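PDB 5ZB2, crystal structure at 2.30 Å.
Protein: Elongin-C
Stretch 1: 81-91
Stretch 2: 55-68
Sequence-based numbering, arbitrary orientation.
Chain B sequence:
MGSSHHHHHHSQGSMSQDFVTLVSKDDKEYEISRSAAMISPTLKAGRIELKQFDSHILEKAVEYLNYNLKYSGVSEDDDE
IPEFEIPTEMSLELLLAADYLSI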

# COMPACT_ATOMS: atom_id res chain seq x y z
N ILE B 81 22.36 17.32 -31.29
CA ILE B 81 20.94 17.45 -31.62
C ILE B 81 20.23 18.27 -30.54
O ILE B 81 20.23 17.87 -29.37
CB ILE B 81 20.28 16.07 -31.80
CG1 ILE B 81 20.88 15.36 -33.02
CG2 ILE B 81 18.76 16.20 -31.93
CD1 ILE B 81 20.33 13.97 -33.29
N PRO B 82 19.64 19.40 -30.90
CA PRO B 82 18.91 20.20 -29.91
C PRO B 82 17.69 19.46 -29.39
O PRO B 82 17.19 18.50 -29.99
CB PRO B 82 18.49 21.45 -30.69
CG PRO B 82 19.34 21.47 -31.90
CD PRO B 82 19.63 20.05 -32.23
N GLU B 83 17.20 19.92 -28.24
CA GLU B 83 15.99 19.38 -27.65
C GLU B 83 14.77 20.10 -28.21
O GLU B 83 14.81 21.32 -28.44
CB GLU B 83 16.01 19.51 -26.12
CG GLU B 83 16.16 20.94 -25.61
CD GLU B 83 15.92 21.04 -24.12
OE1 GLU B 83 15.02 20.33 -23.61
OE2 GLU B 83 16.62 21.83 -23.46
N PHE B 84 13.71 19.35 -28.45
CA PHE B 84 12.45 19.91 -28.93
C PHE B 84 11.65 20.37 -27.72
O PHE B 84 11.18 19.55 -26.93
CB PHE B 84 11.68 18.88 -29.75
CG PHE B 84 10.42 19.42 -30.36
CD1 PHE B 84 10.44 20.02 -31.61
CD2 PHE B 84 9.21 19.33 -29.69
CE1 PHE B 84 9.29 20.52 -32.18
CE2 PHE B 84 8.05 19.83 -30.25
CZ PHE B 84 8.09 20.42 -31.50
N GLU B 85 11.51 21.69 -27.57
CA GLU B 85 10.77 22.24 -26.45
C GLU B 85 9.28 21.94 -26.59
O GLU B 85 8.71 22.05 -27.68
CB GLU B 85 11.00 23.74 -26.35
CG GLU B 85 12.45 24.13 -26.10
CD GLU B 85 12.66 25.64 -26.11
OE1 GLU B 85 11.74 26.37 -26.55
OE2 GLU B 85 13.74 26.09 -25.68
N ILE B 86 8.65 21.56 -25.48
CA ILE B 86 7.22 21.26 -25.46
C ILE B 86 6.59 22.05 -24.32
O ILE B 86 6.88 21.78 -23.14
CB ILE B 86 6.97 19.76 -25.30
CG1 ILE B 86 7.45 19.01 -26.55
CG2 ILE B 86 5.49 19.48 -25.05
CD1 ILE B 86 7.34 17.50 -26.48
N PRO B 87 5.72 23.03 -24.60
CA PRO B 87 5.11 23.79 -23.50
C PRO B 87 4.32 22.89 -22.56
O PRO B 87 3.60 22.00 -23.00
CB PRO B 87 4.20 24.79 -24.23
CG PRO B 87 4.69 24.84 -25.63
CD PRO B 87 5.26 23.50 -25.92
N THR B 88 4.47 23.15 -21.26
CA THR B 88 3.77 22.34 -20.27
C THR B 88 2.26 22.41 -20.46
O THR B 88 1.56 21.39 -20.36
CB THR B 88 4.15 22.81 -18.86
OG1 THR B 88 5.56 22.65 -18.66
CG2 THR B 88 3.39 22.02 -17.79
N GLU B 89 1.74 23.60 -20.76
CA GLU B 89 0.30 23.81 -20.86
C GLU B 89 -0.35 23.06 -22.03
O GLU B 89 -1.58 23.13 -22.17
CB GLU B 89 -0.00 25.31 -21.00
CG GLU B 89 0.68 25.96 -22.19
CD GLU B 89 1.82 26.88 -21.78
OE1 GLU B 89 1.68 28.11 -21.95
OE2 GLU B 89 2.85 26.37 -21.30
N MET B 90 0.42 22.37 -22.87
CA MET B 90 -0.15 21.61 -23.98
C MET B 90 0.46 20.22 -24.09
O MET B 90 0.39 19.59 -25.15
CB MET B 90 0.05 22.37 -25.30
CG MET B 90 1.51 22.49 -25.72
SD MET B 90 1.72 23.37 -27.29
CE MET B 90 1.05 24.98 -26.89
N SER B 91 1.05 19.71 -23.00
CA SER B 91 1.72 18.41 -23.07
C SER B 91 0.72 17.28 -23.27
O SER B 91 0.98 16.36 -24.06
CB SER B 91 2.55 18.19 -21.80
OG SER B 91 1.76 18.35 -20.63
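Stretch 2 55-68: SHILEKAVEYLNYN

Residues 55-68 form one unbroken stretch of alpha helix, which continues later in the chain. Stretch 1 is mostly extended loop, with a short 3-10 segment at Thr88 and Glu89, and Met90 stands at the N-cap of the helix that follows. The two run in opposite directions: Ile81 and Pro82 lie by Tyr67, Phe84 by Tyr64, and Met90 by Ile57. The CA atoms of Phe84 and Tyr64 are 7.3 Å apart, and those of Met90 and Ile57 are 7.5 Å apart. The contact buries 551 Å², both sides summed.

The main bump on the loop is Phe84. Its CB points toward the helix, and with chi1 in t the ring enters a hollow made by Lys60, Glu63, Tyr64 and Tyr67. The helix backbone forms part of this hollow. Phe84 CE1 is 3.4 Å from Tyr64 CA, and Phe84 CZ is 3.5 Å from Lys60 O. The carbonyl carbon of Glu63 also meets the ring edge, with Glu63 C 3.6 Å from Phe84 CE1. Tyr64 turns its own edge to the face of Phe84; the ring centroids are 5.5 Å apart and the planes are nearly perpendicular, at 87°. Tyr67 closes the hollow near the base of the Phe84 side chain. Phe84 CB sits over its face, 4.1 Å from the ring centroid, and Phe84 CD1 is 3.8 Å from Tyr67 CG.

The far end of Tyr67 reaches the start of stretch 1. Its hydroxyl donates a short hydrogen bond to the backbone, Tyr67 OH to Pro82 O, 2.5 Å. This is the only hydrogen bond between the stretches. Ile81 CG2 packs nearby, 3.5 Å from Tyr67 OH.

Lys60 lies along the loop past Phe84. Lys60 CE is 3.1 Å from Glu85 O, 3.9 Å from Phe84 CZ and 3.9 Å from Pro87 CD. Lys60 NZ also forms a salt bridge within the helix, 3.3 Å to Glu63 OE1.

Met90 is the second bump. It fits against His56 and Ile57, one turn before Lys60. Met90 CB is 3.9 Å from Ile57 CD1; the CB of Ile57 points sideways, but the end of its side chain comes nearer the loop. Met90 CE is 3.4 Å from His56 ND1, and Met90 SD lies at the edge of the imidazole, 5.3 Å from its centroid. His56 ND1 is buried here without a polar partner.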

# COMPACT_ATOMS: atom_id res chain seq x y z
N SER B 55 -5.23 25.33 -33.10
CA SER B 55 -4.20 25.85 -33.99
C SER B 55 -2.82 25.75 -33.37
O SER B 55 -1.84 25.45 -34.07
CB SER B 55 -4.52 27.30 -34.35
OG SER B 55 -5.80 27.40 -34.97
N HIS B 56 -2.70 26.00 -32.07
CA HIS B 56 -1.40 25.95 -31.41
C HIS B 56 -0.83 24.53 -31.39
O HIS B 56 0.39 24.36 -31.36
CB HIS B 56 -1.51 26.49 -29.99
CG HIS B 56 -2.46 25.74 -29.12
ND1 HIS B 56 -2.05 24.77 -28.23
CD2 HIS B 56 -3.81 25.81 -28.99
CE1 HIS B 56 -3.10 24.27 -27.60
NE2 HIS B 56 -4.18 24.89 -28.04
N ILE B 57 -1.70 23.51 -31.42
CA ILE B 57 -1.22 22.13 -31.40
C ILE B 57 -0.60 21.77 -32.74
O ILE B 57 0.54 21.28 -32.81
CB ILE B 57 -2.36 21.17 -31.03
CG1 ILE B 57 -2.90 21.49 -29.63
CG2 ILE B 57 -1.91 19.72 -31.11
CD1 ILE B 57 -1.89 21.34 -28.50
N LEU B 58 -1.33 21.99 -33.84
CA LEU B 58 -0.83 21.64 -35.16
C LEU B 58 0.46 22.39 -35.48
O LEU B 58 1.40 21.82 -36.04
CB LEU B 58 -1.88 21.91 -36.23
CG LEU B 58 -2.97 20.85 -36.37
CD1 LEU B 58 -3.94 20.89 -35.20
CD2 LEU B 58 -3.71 21.01 -37.68
N GLU B 59 0.51 23.68 -35.13
CA GLU B 59 1.73 24.44 -35.35
C GLU B 59 2.93 23.78 -34.68
O GLU B 59 4.05 23.85 -35.20
CB GLU B 59 1.56 25.87 -34.84
CG GLU B 59 2.80 26.74 -34.96
CD GLU B 59 2.50 28.22 -34.86
OE1 GLU B 59 2.40 28.88 -35.92
OE2 GLU B 59 2.36 28.73 -33.73
N LYS B 60 2.71 23.12 -33.54
CA LYS B 60 3.81 22.44 -32.87
C LYS B 60 4.09 21.08 -33.50
O LYS B 60 5.25 20.65 -33.56
CB LYS B 60 3.50 22.27 -31.38
CG LYS B 60 4.73 22.21 -30.49
CD LYS B 60 5.48 23.54 -30.48
CE LYS B 60 6.71 23.49 -29.59
NZ LYS B 60 7.42 24.80 -29.57
N ALA B 61 3.04 20.39 -33.98
CA ALA B 61 3.25 19.14 -34.69
C ALA B 61 4.09 19.35 -35.93
O ALA B 61 5.08 18.63 -36.16
CB ALA B 61 1.90 18.52 -35.05
N VAL B 62 3.73 20.34 -36.75
CA VAL B 62 4.54 20.67 -37.92
C VAL B 62 5.95 21.04 -37.50
O VAL B 62 6.93 20.65 -38.15
CB VAL B 62 3.87 21.80 -38.73
CG1 VAL B 62 4.71 22.15 -39.96
CG2 VAL B 62 2.46 21.41 -39.15
N GLU B 63 6.08 21.79 -36.40
CA GLU B 63 7.41 22.15 -35.91
C GLU B 63 8.23 20.91 -35.60
O GLU B 63 9.45 20.89 -35.84
CB GLU B 63 7.28 23.05 -34.68
CG GLU B 63 8.61 23.55 -34.14
CD GLU B 63 8.45 24.50 -32.96
OE1 GLU B 63 7.35 25.09 -32.81
OE2 GLU B 63 9.42 24.66 -32.19
N TYR B 64 7.60 19.86 -35.07
CA TYR B 64 8.32 18.63 -34.79
C TYR B 64 8.68 17.89 -36.08
O TYR B 64 9.79 17.37 -36.22
CB TYR B 64 7.52 17.71 -33.87
CG TYR B 64 8.15 16.35 -33.73
CD1 TYR B 64 9.17 16.13 -32.81
CD2 TYR B 64 7.76 15.28 -34.52
CE1 TYR B 64 9.78 14.89 -32.69
CE2 TYR B 64 8.35 14.04 -34.41
CZ TYR B 64 9.36 13.85 -33.48
OH TYR B 64 9.96 12.62 -33.36
N LEU B 65 7.74 17.82 -37.03
CA LEU B 65 8.01 17.11 -38.28
C LEU B 65 9.24 17.68 -38.97
O LEU B 65 10.16 16.94 -39.32
CB LEU B 65 6.78 17.19 -39.20
CG LEU B 65 5.54 16.44 -38.73
CD1 LEU B 65 4.37 16.72 -39.66
CD2 LEU B 65 5.80 14.94 -38.65
N ASN B 66 9.27 19.00 -39.18
CA ASN B 66 10.46 19.62 -39.74
C ASN B 66 11.67 19.34 -38.86
O ASN B 66 12.74 18.95 -39.36
CB ASN B 66 10.24 21.13 -39.88
CG ASN B 66 9.03 21.46 -40.73
OD1 ASN B 66 8.77 20.80 -41.74
ND2 ASN B 66 8.28 22.48 -40.32
N TYR B 67 11.51 19.50 -37.55
CA TYR B 67 12.59 19.18 -36.62
C TYR B 67 13.07 17.75 -36.80
O TYR B 67 14.26 17.46 -36.67
CB TYR B 67 12.13 19.42 -35.19
CG TYR B 67 13.01 18.80 -34.13
CD1 TYR B 67 14.13 19.47 -33.66
CD2 TYR B 67 12.72 17.56 -33.59
CE1 TYR B 67 14.94 18.91 -32.69
CE2 TYR B 67 13.53 16.99 -32.63
CZ TYR B 67 14.64 17.67 -32.18
OH TYR B 67 15.44 17.11 -31.21
N ASN B 68 12.14 16.83 -37.10
CA ASN B 68 12.51 15.43 -37.24
C ASN B 68 13.32 15.19 -38.50
O ASN B 68 14.41 14.61 -38.46
CB ASN B 68 11.26 14.55 -37.23
CG ASN B 68 11.58 13.07 -37.21
OD1 ASN B 68 12.02 12.50 -38.21
ND2 ASN B 68 11.36 12.43 -36.06